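PDB 3IIB: peptidase M28 from Shewanella amazonensis SB2B, which binds two zinc ions and probably acts as a family M28 metallopeptidase with carboxypeptidase and dipeptidase activity. Local coordinates for residues A[116-125]-A[153-164]. Sequence-based numbering, arbitrary orientation.
Sequences LQDLQNAEAG and GRSRGAVAAAEK
L116 fits as a knob into a hole formed by G153, R156, G157 and A160, joining the short helix 116-120 to the kinked helix 145-163 in a near-parallel helix pair. The helices come after strands 106-113 and 131-134, parallel neighbours in the sheet, away from the two-zinc site, and the axes of 116-120 and 153-163 lie at 20°. Apolar contacts come mainly from L116, L119 and A160. With CG anti to the backbone N (chi1 174°), L116 sets CD1 3.9 Å from G157 CA and also against A160 CB, while CD2 reaches R156 CB. L119 CD2 rests 3.8 Å from A161 N and packs on the methyls of A160 and A161; the same leucine also touches F113 and I134 of the sheet. Q120 adds its CG, 3.8 Å from A160 CB. Polar contacts gather around K164, just past helix 145-163. Bent at chi2 (-70°), the K164 chain runs past A122 CB to put its ammonium between the backbone carbonyls of Q120 and A122. A water bridges G125 N and E163 O beside it. K164 NZ donates to Q120 O at 3.1 Å from above the carbonyl plane, and to A122 O at 2.7 Å, tilted 26° from that plane.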
ATOM      1  N   LEU A 116       6.162  -1.316 -24.364  1.00  8.75           N
ATOM      2  CA  LEU A 116       6.842  -2.439 -25.010  1.00  8.28           C
ATOM      3  C   LEU A 116       7.046  -2.212 -26.514  1.00  8.01           C
ATOM      4  O   LEU A 116       8.145  -2.433 -27.024  1.00  7.65           O
ATOM      5  CB  LEU A 116       6.063  -3.747 -24.776  1.00 10.58           C
ATOM      6  CG  LEU A 116       6.595  -4.977 -25.538  1.00 10.37           C
ATOM      7  CD1 LEU A 116       7.991  -5.425 -25.057  1.00  5.14           C
ATOM      8  CD2 LEU A 116       5.584  -6.128 -25.437  1.00  8.73           C
ATOM      9  N   GLN A 117       6.014  -1.744 -27.222  1.00 10.39           N
ATOM     10  CA  GLN A 117       6.148  -1.504 -28.665  1.00 11.61           C
ATOM     11  C   GLN A 117       7.268  -0.515 -28.986  1.00 10.17           C
ATOM     12  O   GLN A 117       8.046  -0.723 -29.901  1.00 11.05           O
ATOM     13  CB  GLN A 117       4.835  -1.014 -29.270  1.00 11.94           C
ATOM     14  CG  GLN A 117       4.836  -0.997 -30.817  1.00 20.32           C
ATOM     15  CD  GLN A 117       5.178  -2.365 -31.449  1.00 33.75           C
ATOM     16  OE1 GLN A 117       6.275  -2.562 -31.994  1.00 40.02           O
ATOM     17  NE2 GLN A 117       4.236  -3.311 -31.367  1.00 35.75           N
ATOM     18  N   ASP A 118       7.364   0.550 -28.188  1.00 10.31           N
ATOM     19  CA  ASP A 118       8.430   1.533 -28.354  1.00 11.23           C
ATOM     20  C   ASP A 118       9.807   0.925 -28.138  1.00  8.20           C
ATOM     21  O   ASP A 118      10.736   1.183 -28.892  1.00 11.16           O
ATOM     22  CB  ASP A 118       8.190   2.722 -27.427  1.00 13.03           C
ATOM     23  CG  ASP A 118       6.994   3.547 -27.867  1.00 23.66           C
ATOM     24  OD1 ASP A 118       6.883   3.832 -29.081  1.00 26.37           O
ATOM     25  OD2 ASP A 118       6.162   3.907 -27.020  1.00 34.09           O
ATOM     26  N   LEU A 119       9.912   0.065 -27.143  1.00  8.22           N
ATOM     27  CA  LEU A 119      11.146  -0.664 -26.883  1.00  7.81           C
ATOM     28  C   LEU A 119      11.485  -1.573 -28.068  1.00  9.10           C
ATOM     29  O   LEU A 119      12.633  -1.613 -28.524  1.00  6.48           O
ATOM     30  CB  LEU A 119      10.996  -1.481 -25.608  1.00  6.09           C
ATOM     31  CG  LEU A 119      12.122  -2.431 -25.272  1.00  6.04           C
ATOM     32  CD1 LEU A 119      13.508  -1.714 -25.259  1.00  5.34           C
ATOM     33  CD2 LEU A 119      11.800  -3.130 -23.929  1.00  5.16           C
ATOM     34  N   GLN A 120      10.466  -2.278 -28.563  1.00 11.57           N
ATOM     35  CA  GLN A 120      10.645  -3.179 -29.717  1.00 12.43           C
ATOM     36  C   GLN A 120      11.094  -2.413 -30.976  1.00 14.37           C
ATOM     37  O   GLN A 120      11.824  -2.964 -31.810  1.00 15.16           O
ATOM     38  CB  GLN A 120       9.364  -3.970 -29.994  1.00 11.52           C
ATOM     39  CG  GLN A 120       9.083  -5.063 -28.977  1.00 17.96           C
ATOM     40  CD  GLN A 120       7.690  -5.664 -29.072  1.00 22.14           C
ATOM     41  OE1 GLN A 120       6.709  -4.965 -29.359  1.00 25.44           O
ATOM     42  NE2 GLN A 120       7.587  -6.972 -28.777  1.00 20.52           N
ATOM     43  N   ASN A 121      10.658  -1.161 -31.106  1.00 14.36           N
ATOM     44  CA  ASN A 121      11.072  -0.272 -32.195  1.00 14.77           C
ATOM     45  C   ASN A 121      12.458   0.360 -32.046  1.00 15.45           C
ATOM     46  O   ASN A 121      12.941   0.975 -32.992  1.00 14.75           O
ATOM     47  CB  ASN A 121      10.076   0.879 -32.357  1.00 14.32           C
ATOM     48  CG  ASN A 121       8.702   0.424 -32.796  1.00 20.22           C
ATOM     49  OD1 ASN A 121       8.524  -0.686 -33.273  1.00 23.41           O
ATOM     50  ND2 ASN A 121       7.718   1.295 -32.629  1.00 26.48           N
ATOM     51  N   ALA A 122      13.103   0.231 -30.889  1.00 13.66           N
ATOM     52  CA  ALA A 122      14.403   0.853 -30.685  1.00 12.88           C
ATOM     53  C   ALA A 122      15.434   0.272 -31.648  1.00 13.02           C
ATOM     54  O   ALA A 122      15.265  -0.821 -32.163  1.00 13.17           O
ATOM     55  CB  ALA A 122      14.877   0.674 -29.212  1.00 11.36           C
ATOM     56  N   GLU A 123      16.497   1.025 -31.878  1.00 15.98           N
ATOM     57  CA  GLU A 123      17.536   0.610 -32.791  1.00 18.82           C
ATOM     58  C   GLU A 123      18.385  -0.455 -32.114  1.00 16.32           C
ATOM     59  O   GLU A 123      18.679  -0.350 -30.938  1.00 12.25           O
ATOM     60  CB  GLU A 123      18.419   1.794 -33.156  1.00 19.58           C
ATOM     61  CG  GLU A 123      17.690   2.969 -33.800  1.00 28.58           C
ATOM     62  CD  GLU A 123      17.607   2.845 -35.303  1.00 40.34           C
ATOM     63  OE1 GLU A 123      16.629   2.246 -35.812  1.00 49.58           O
ATOM     64  OE2 GLU A 123      18.527   3.357 -35.976  1.00 49.92           O
ATOM     65  N   ALA A 124      18.811  -1.455 -32.877  1.00 16.15           N
ATOM     66  CA  ALA A 124      19.736  -2.460 -32.352  1.00 14.82           C
ATOM     67  C   ALA A 124      20.982  -1.781 -31.802  1.00 13.61           C
ATOM     68  O   ALA A 124      21.442  -0.782 -32.325  1.00 13.47           O
ATOM     69  CB  ALA A 124      20.102  -3.487 -33.426  1.00 15.21           C
ATOM     70  N   GLY A 125      21.478  -2.294 -30.686  1.00 10.29           N
ATOM     71  CA  GLY A 125      22.645  -1.732 -30.025  1.00 10.31           C
ATOM     72  C   GLY A 125      22.402  -0.520 -29.148  1.00 10.85           C
ATOM     73  O   GLY A 125      23.305  -0.092 -28.455  1.00 10.89           O
ATOM     74  N   GLY A 153       4.391  -5.844 -21.533  1.00  7.79           N
ATOM     75  CA  GLY A 153       5.634  -5.241 -21.049  1.00  4.53           C
ATOM     76  C   GLY A 153       6.315  -6.123 -20.021  1.00  6.77           C
ATOM     77  O   GLY A 153       7.544  -6.236 -20.009  1.00  9.09           O
ATOM     78  N   ARG A 154       5.516  -6.734 -19.149  1.00  3.94           N
ATOM     79  CA  ARG A 154       6.039  -7.633 -18.148  1.00  5.55           C
ATOM     80  C   ARG A 154       6.424  -8.988 -18.756  1.00  6.89           C
ATOM     81  O   ARG A 154       7.508  -9.530 -18.489  1.00  6.81           O
ATOM     82  CB  ARG A 154       5.017  -7.839 -17.006  1.00  6.07           C
ATOM     83  CG  ARG A 154       5.565  -8.628 -15.818  1.00  7.52           C
ATOM     84  CD  ARG A 154       4.445  -9.143 -14.934  1.00  9.46           C
ATOM     85  NE  ARG A 154       3.811 -10.257 -15.607  1.00  8.79           N
ATOM     86  CZ  ARG A 154       2.500 -10.489 -15.633  1.00 13.12           C
ATOM     87  NH1 ARG A 154       1.647  -9.703 -15.001  1.00 14.37           N
ATOM     88  NH2 ARG A 154       2.041 -11.510 -16.318  1.00 14.85           N
ATOM     89  N   SER A 155       5.520  -9.549 -19.540  1.00  8.68           N
ATOM     90  CA  SER A 155       5.729 -10.877 -20.164  0.50  9.99           C
ATOM     91  C   SER A 155       6.906 -10.930 -21.136  1.00  9.10           C
ATOM     92  O   SER A 155       7.672 -11.913 -21.177  1.00 10.61           O
ATOM     93  CB  SER A 155       4.482 -11.300 -20.929  0.50  9.18           C
ATOM     94  OG  SER A 155       3.354 -11.320 -20.091  0.50 18.20           O
ATOM     95  N   ARG A 156       7.051  -9.874 -21.932  1.00  8.74           N
ATOM     96  CA  ARG A 156       7.987  -9.891 -23.069  1.00 10.95           C
ATOM     97  C   ARG A 156       9.069  -8.828 -23.115  1.00  8.24           C
ATOM     98  O   ARG A 156       9.892  -8.825 -24.040  1.00 10.26           O
ATOM     99  CB  ARG A 156       7.145  -9.823 -24.332  1.00 12.30           C
ATOM    100  CG  ARG A 156       6.229 -11.047 -24.435  1.00 24.43           C
ATOM    101  CD  ARG A 156       5.826 -11.337 -25.856  1.00 32.79           C
ATOM    102  NE  ARG A 156       4.962 -10.300 -26.396  1.00 28.64           N
ATOM    103  CZ  ARG A 156       3.660 -10.167 -26.128  1.00 43.22           C
ATOM    104  NH1 ARG A 156       3.041 -10.995 -25.289  1.00 46.16           N
ATOM    105  NH2 ARG A 156       2.969  -9.180 -26.700  1.00 46.75           N
ATOM    106  N   GLY A 157       9.081  -7.940 -22.105  1.00 10.14           N
ATOM    107  CA  GLY A 157       9.993  -6.812 -22.073  1.00  7.59           C
ATOM    108  C   GLY A 157      11.434  -7.238 -21.968  1.00  7.87           C
ATOM    109  O   GLY A 157      12.283  -6.653 -22.591  1.00  5.99           O
ATOM    110  N   ALA A 158      11.741  -8.241 -21.151  1.00  5.68           N
ATOM    111  CA  ALA A 158      13.139  -8.621 -20.974  1.00  5.79           C
ATOM    112  C   ALA A 158      13.747  -9.133 -22.297  1.00  5.25           C
ATOM    113  O   ALA A 158      14.928  -8.879 -22.605  1.00  6.21           O
ATOM    114  CB  ALA A 158      13.302  -9.657 -19.810  1.00  6.52           C
ATOM    115  N   VAL A 159      12.948  -9.834 -23.086  1.00  6.01           N
ATOM    116  CA  VAL A 159      13.421 -10.288 -24.387  1.00  6.29           C
ATOM    117  C   VAL A 159      13.693  -9.096 -25.316  1.00  6.00           C
ATOM    118  O   VAL A 159      14.779  -8.960 -25.881  1.00  3.81           O
ATOM    119  CB  VAL A 159      12.462 -11.260 -25.036  1.00  6.11           C
ATOM    120  CG1 VAL A 159      12.904 -11.554 -26.518  1.00  5.44           C
ATOM    121  CG2 VAL A 159      12.374 -12.541 -24.225  1.00  4.58           C
ATOM    122  N   ALA A 160      12.711  -8.213 -25.438  1.00  5.00           N
ATOM    123  CA  ALA A 160      12.850  -7.059 -26.329  1.00  6.68           C
ATOM    124  C   ALA A 160      14.030  -6.165 -25.923  1.00  6.83           C
ATOM    125  O   ALA A 160      14.752  -5.668 -26.784  1.00  5.98           O
ATOM    126  CB  ALA A 160      11.533  -6.253 -26.361  1.00  7.32           C
ATOM    127  N   ALA A 161      14.238  -5.980 -24.621  1.00  5.88           N
ATOM    128  CA  ALA A 161      15.335  -5.161 -24.142  1.00  6.16           C
ATOM    129  C   ALA A 161      16.683  -5.817 -24.432  1.00  5.26           C
ATOM    130  O   ALA A 161      17.595  -5.171 -24.910  1.00  5.40           O
ATOM    131  CB  ALA A 161      15.193  -4.885 -22.653  1.00  5.05           C
ATOM    132  N   ALA A 162      16.806  -7.113 -24.158  1.00  6.06           N
ATOM    133  CA  ALA A 162      18.064  -7.846 -24.465  1.00  7.19           C
ATOM    134  C   ALA A 162      18.438  -7.805 -25.943  1.00  4.87           C
ATOM    135  O   ALA A 162      19.622  -7.657 -26.275  1.00  5.67           O
ATOM    136  CB  ALA A 162      18.020  -9.299 -23.984  1.00  5.27           C
ATOM    137  N   GLU A 163      17.442  -7.875 -26.811  1.00  5.23           N
ATOM    138  CA  GLU A 163      17.635  -7.756 -28.259  1.00  6.98           C
ATOM    139  C   GLU A 163      18.293  -6.461 -28.668  1.00  6.83           C
ATOM    140  O   GLU A 163      19.008  -6.422 -29.663  1.00  6.44           O
ATOM    141  CB  GLU A 163      16.308  -7.953 -29.019  1.00  4.93           C
ATOM    142  CG  GLU A 163      15.835  -9.372 -28.930  1.00  6.31           C
ATOM    143  CD  GLU A 163      14.499  -9.606 -29.614  1.00 14.37           C
ATOM    144  OE1 GLU A 163      13.621  -8.703 -29.589  1.00 18.20           O
ATOM    145  OE2 GLU A 163      14.326 -10.707 -30.171  1.00 15.50           O
ATOM    146  N   LYS A 164      18.094  -5.420 -27.860  1.00  7.62           N
ATOM    147  CA  LYS A 164      18.668  -4.100 -28.130  1.00  6.15           C
ATOM    148  C   LYS A 164      19.939  -3.841 -27.377  1.00  5.99           C
ATOM    149  O   LYS A 164      20.513  -2.752 -27.496  1.00  8.38           O
ATOM    150  CB  LYS A 164      17.664  -3.012 -27.796  1.00  8.00           C
ATOM    151  CG  LYS A 164      16.334  -3.264 -28.372  1.00  9.01           C
ATOM    152  CD  LYS A 164      16.290  -3.123 -29.881  1.00 15.29           C
ATOM    153  CE  LYS A 164      14.935  -3.568 -30.422  1.00 19.02           C
ATOM    154  NZ  LYS A 164      14.889  -3.469 -31.905  1.00 19.90           N
TER
HETATM  155  O   HOH W   1      21.343  -4.979 -30.198  1.00  6.29           O